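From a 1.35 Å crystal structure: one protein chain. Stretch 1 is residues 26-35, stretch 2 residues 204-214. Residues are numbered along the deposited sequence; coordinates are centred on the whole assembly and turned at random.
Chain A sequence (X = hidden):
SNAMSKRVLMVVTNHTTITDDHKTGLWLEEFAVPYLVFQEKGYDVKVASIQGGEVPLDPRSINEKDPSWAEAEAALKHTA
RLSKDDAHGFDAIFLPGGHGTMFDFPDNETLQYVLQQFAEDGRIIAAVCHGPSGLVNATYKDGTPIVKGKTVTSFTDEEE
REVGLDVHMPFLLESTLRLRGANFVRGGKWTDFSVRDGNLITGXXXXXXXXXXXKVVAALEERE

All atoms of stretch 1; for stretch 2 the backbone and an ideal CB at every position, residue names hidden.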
# COMPACT_ATOMS: atom_id res chain seq x y z
N LEU A 26 -8.33 2.67 6.56
CA LEU A 26 -7.12 1.84 6.52
C LEU A 26 -7.39 0.50 7.14
O LEU A 26 -8.06 0.39 8.18
CB LEU A 26 -6.05 2.55 7.34
CG LEU A 26 -4.84 1.70 7.73
CD1 LEU A 26 -3.99 1.25 6.58
CD2 LEU A 26 -4.01 2.52 8.74
N TRP A 27 -6.90 -0.57 6.50
CA TRP A 27 -6.93 -1.88 7.11
C TRP A 27 -5.75 -1.98 8.09
O TRP A 27 -4.61 -2.09 7.65
CB TRP A 27 -6.83 -3.02 6.08
CG TRP A 27 -7.25 -4.30 6.64
CD1 TRP A 27 -6.47 -5.20 7.34
CD2 TRP A 27 -8.58 -4.80 6.70
NE1 TRP A 27 -7.25 -6.25 7.78
CE2 TRP A 27 -8.54 -6.01 7.41
CE3 TRP A 27 -9.80 -4.34 6.20
CZ2 TRP A 27 -9.67 -6.76 7.63
CZ3 TRP A 27 -10.93 -5.10 6.43
CH2 TRP A 27 -10.86 -6.26 7.12
N LEU A 28 -6.04 -1.90 9.36
CA LEU A 28 -5.03 -1.70 10.39
C LEU A 28 -3.81 -2.60 10.26
O LEU A 28 -2.66 -2.12 10.26
CB LEU A 28 -5.66 -1.75 11.78
CG LEU A 28 -4.66 -1.58 12.91
CD1 LEU A 28 -3.88 -0.27 12.88
CD2 LEU A 28 -5.44 -1.74 14.22
N GLU A 29 -3.99 -3.90 10.12
CA GLU A 29 -2.87 -4.82 10.14
C GLU A 29 -1.89 -4.50 9.04
O GLU A 29 -0.68 -4.79 9.16
CB GLU A 29 -3.38 -6.29 10.00
CG GLU A 29 -2.29 -7.34 9.83
CD GLU A 29 -2.77 -8.75 9.67
OE1 GLU A 29 -3.98 -9.00 9.43
OE2 GLU A 29 -1.86 -9.61 9.75
N GLU A 30 -2.39 -4.06 7.90
CA GLU A 30 -1.55 -3.80 6.74
C GLU A 30 -0.56 -2.67 6.93
O GLU A 30 0.42 -2.59 6.21
CB GLU A 30 -2.41 -3.60 5.51
CG GLU A 30 -3.15 -4.88 5.10
CD GLU A 30 -4.16 -4.69 4.05
OE1 GLU A 30 -4.26 -3.67 3.44
OE2 GLU A 30 -4.92 -5.71 3.89
N PHE A 31 -0.87 -1.78 7.86
CA PHE A 31 0.07 -0.77 8.36
C PHE A 31 0.88 -1.31 9.54
O PHE A 31 2.10 -1.21 9.56
CB PHE A 31 -0.67 0.49 8.80
CG PHE A 31 0.22 1.50 9.42
CD1 PHE A 31 1.04 2.30 8.65
CD2 PHE A 31 0.34 1.61 10.80
CE1 PHE A 31 1.91 3.20 9.24
CE2 PHE A 31 1.18 2.50 11.38
CZ PHE A 31 1.97 3.29 10.61
N ALA A 32 0.19 -1.86 10.53
CA ALA A 32 0.83 -2.14 11.81
C ALA A 32 1.90 -3.23 11.70
O ALA A 32 2.98 -3.10 12.27
CB ALA A 32 -0.19 -2.53 12.88
N VAL A 33 1.63 -4.32 10.99
CA VAL A 33 2.61 -5.40 10.93
C VAL A 33 3.87 -4.92 10.17
O VAL A 33 4.99 -5.09 10.66
CB VAL A 33 1.97 -6.64 10.35
CG1 VAL A 33 3.00 -7.60 9.77
CG2 VAL A 33 1.07 -7.31 11.41
N PRO A 34 3.75 -4.32 8.99
CA PRO A 34 4.93 -3.76 8.34
C PRO A 34 5.66 -2.71 9.18
O PRO A 34 6.90 -2.70 9.20
CB PRO A 34 4.37 -3.22 7.01
CG PRO A 34 3.21 -4.14 6.76
CD PRO A 34 2.58 -4.27 8.11
N TYR A 35 4.92 -1.81 9.79
CA TYR A 35 5.54 -0.76 10.62
C TYR A 35 6.43 -1.43 11.69
O TYR A 35 7.59 -1.02 11.85
CB TYR A 35 4.43 0.07 11.28
CG TYR A 35 4.92 1.21 12.19
CD1 TYR A 35 5.27 2.39 11.66
CD2 TYR A 35 5.01 1.05 13.55
CE1 TYR A 35 5.71 3.43 12.46
CE2 TYR A 35 5.44 2.12 14.35
CZ TYR A 35 5.76 3.28 13.77
OH TYR A 35 6.19 4.34 14.57
N UNK A 204 -1.27 -9.68 -1.55
CA UNK A 204 -2.66 -9.86 -1.98
C UNK A 204 -3.73 -9.42 -0.99
O UNK A 204 -4.77 -8.95 -1.38
CB UNK A 204 -2.89 -11.34 -2.31
N UNK A 205 -3.48 -9.60 0.29
CA UNK A 205 -4.53 -9.44 1.28
C UNK A 205 -3.93 -9.24 2.69
O UNK A 205 -2.72 -9.20 2.85
CB UNK A 205 -5.46 -10.66 1.26
N UNK A 206 -4.76 -9.09 3.72
CA UNK A 206 -4.21 -8.79 5.04
C UNK A 206 -3.24 -9.82 5.51
O UNK A 206 -2.26 -9.52 6.15
CB UNK A 206 -5.33 -8.65 6.07
N UNK A 207 -3.51 -11.06 5.15
CA UNK A 207 -2.66 -12.18 5.49
C UNK A 207 -1.28 -12.17 4.83
O UNK A 207 -0.38 -12.95 5.20
CB UNK A 207 -3.38 -13.48 5.12
N UNK A 208 -1.11 -11.28 3.84
CA UNK A 208 0.17 -11.10 3.14
C UNK A 208 1.02 -9.95 3.69
O UNK A 208 2.08 -9.66 3.10
CB UNK A 208 -0.09 -10.86 1.65
N UNK A 209 0.58 -9.27 4.75
CA UNK A 209 1.25 -8.05 5.24
C UNK A 209 2.67 -8.32 5.65
O UNK A 209 3.61 -7.62 5.24
CB UNK A 209 0.49 -7.45 6.42
N UNK A 210 2.89 -9.36 6.44
CA UNK A 210 4.19 -9.68 6.90
C UNK A 210 5.19 -10.06 5.80
O UNK A 210 6.30 -9.53 5.72
CB UNK A 210 4.07 -10.82 7.91
N UNK A 211 4.75 -10.91 4.87
CA UNK A 211 5.63 -11.39 3.82
C UNK A 211 6.00 -10.27 2.88
O UNK A 211 7.12 -10.20 2.39
CB UNK A 211 4.97 -12.54 3.05
N UNK A 212 5.07 -9.35 2.66
CA UNK A 212 5.34 -8.19 1.82
C UNK A 212 6.41 -7.37 2.47
O UNK A 212 7.39 -6.96 1.81
CB UNK A 212 4.08 -7.35 1.59
N UNK A 213 6.25 -7.08 3.74
CA UNK A 213 7.26 -6.32 4.48
C UNK A 213 8.62 -7.01 4.47
O UNK A 213 9.64 -6.36 4.35
CB UNK A 213 6.80 -6.11 5.92
N UNK A 214 8.65 -8.33 4.58
CA UNK A 214 9.91 -9.04 4.60
C UNK A 214 10.61 -9.01 3.25
O UNK A 214 11.86 -9.02 3.16
CB UNK A 214 9.68 -10.49 5.04

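Position 204 lies beyond the reach of stretch 1, so almost any side chain would do; it is Q204, whose amide is hydrogen-bonded elsewhere in the structure. At 205 the backbone is extended (phi/psi -161/-179) and CB points away. Just ahead of a 3-10 turn, Asn, Asp, Ser or Thr would suit, able to reach forward to the turn. The residue is N205.

Position 206 is more telling. Its phi of -58° is compatible with proline, though an NH here would also have found an acceptor in E30 OE2. The ideal CB lies 3.5 Å from W27 NE1, 3.6 Å from E29 OE1 and 3.7 Å from E30 OE2. Beside two carboxylates a small polar or a basic side chain could suit, but the indole face favours a compact apolar one, Ala, Val or Pro. P206 fills the place. Its CG sits over the face of W27, 3.9 Å from the centroid of the five-membered ring, a CH-pi contact, and the same CG is 3.3 Å from E30 OE2. P206 N has no hydrogen to share with that oxygen.

At 207 CB points away into space free of stretch 1, so many polar residues would do; it is Q207. At 208 CB points sideways, with no atom of stretch 1 within 5.5 Å, and the choice is loose; S208 is found, its OG 2.8 Å from N205 OD1.

Position 209 points toward stretch 1, and its CA is only 5.3 Å from E30 CA. The ideal CB is 4.0 Å from E29 O and 4.2 Å from both P34 CD and V33 CG1, leaving a shallow hole suited to Ala, Ser or perhaps Cys. S209 enters it as a knob among E29, E30, V33 and P34. Its OG packs 3.3 Å from E30 CG, while its proton goes to its own turn, from S209 OG to P206 O at 2.8 Å.

At 210 CB points sideways, 3.9 Å from V33 CG1. A long side chain with an aliphatic stem, Lys, Arg or Met, could cover this valine. R210 does so, its end turning nearer to lay one face of the guanidinium over V33 CG1. A water accepts from R210 N at 2.9 Å and donates weakly to E29 OE2 at 3.5 Å, linking the two helices.

Position 211 is out of reach and permissive: S211. Position 212 points sideways without contact, and most helix-compatible residues would do; T212 donates from OG1 to S208 O at 2.7 Å, a familiar way for Ser or Thr to satisfy its hydroxyl in a helix.

Position 213 points toward P34; with the CA atoms 5.2 Å apart, Ala or Ser is favoured. A213 sets its CB 3.9 Å from P34 CB. Position 214, out of reach, would accept most polar residues; it is E214.

Stretch 2, residues 204-214: QNPQSSRSTAE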
# COMPACT_ATOMS: atom_id res chain seq x y z
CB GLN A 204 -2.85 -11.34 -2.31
CG GLN A 204 -4.13 -11.66 -3.05
CD GLN A 204 -4.24 -13.10 -3.40
OE1 GLN A 204 -3.26 -13.70 -3.81
NE2 GLN A 204 -5.39 -13.68 -3.14
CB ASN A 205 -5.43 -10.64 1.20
CG ASN A 205 -4.65 -11.88 1.26
OD1 ASN A 205 -3.69 -11.92 1.99
ND2 ASN A 205 -4.98 -12.89 0.44
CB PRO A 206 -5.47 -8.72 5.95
CG PRO A 206 -6.52 -8.34 5.06
CD PRO A 206 -6.23 -9.00 3.72
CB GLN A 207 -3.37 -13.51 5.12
CG GLN A 207 -4.72 -13.78 5.83
CD GLN A 207 -5.92 -12.97 5.34
OE1 GLN A 207 -5.93 -12.38 4.27
NE2 GLN A 207 -7.01 -13.01 6.13
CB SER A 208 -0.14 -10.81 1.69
OG SER A 208 -1.00 -11.80 1.14
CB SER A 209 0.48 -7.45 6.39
OG SER A 209 -0.84 -7.06 6.00
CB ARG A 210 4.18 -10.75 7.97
CG ARG A 210 5.51 -10.94 8.61
CD ARG A 210 5.48 -11.90 9.83
NE ARG A 210 4.54 -11.34 10.81
CZ ARG A 210 4.84 -10.48 11.78
NH1 ARG A 210 6.11 -10.09 12.01
NH2 ARG A 210 3.87 -10.05 12.58
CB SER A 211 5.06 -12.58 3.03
OG SER A 211 3.89 -12.28 2.30
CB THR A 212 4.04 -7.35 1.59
OG1 THR A 212 3.04 -8.20 0.98
CG2 THR A 212 4.27 -6.26 0.55
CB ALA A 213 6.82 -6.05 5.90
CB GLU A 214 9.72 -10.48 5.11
CG GLU A 214 9.25 -10.55 6.56
CD GLU A 214 10.26 -10.04 7.59
OE1 GLU A 214 11.43 -9.80 7.22
OE2 GLU A 214 9.89 -9.89 8.78
O HOH W 1 0.67 -10.84 7.69
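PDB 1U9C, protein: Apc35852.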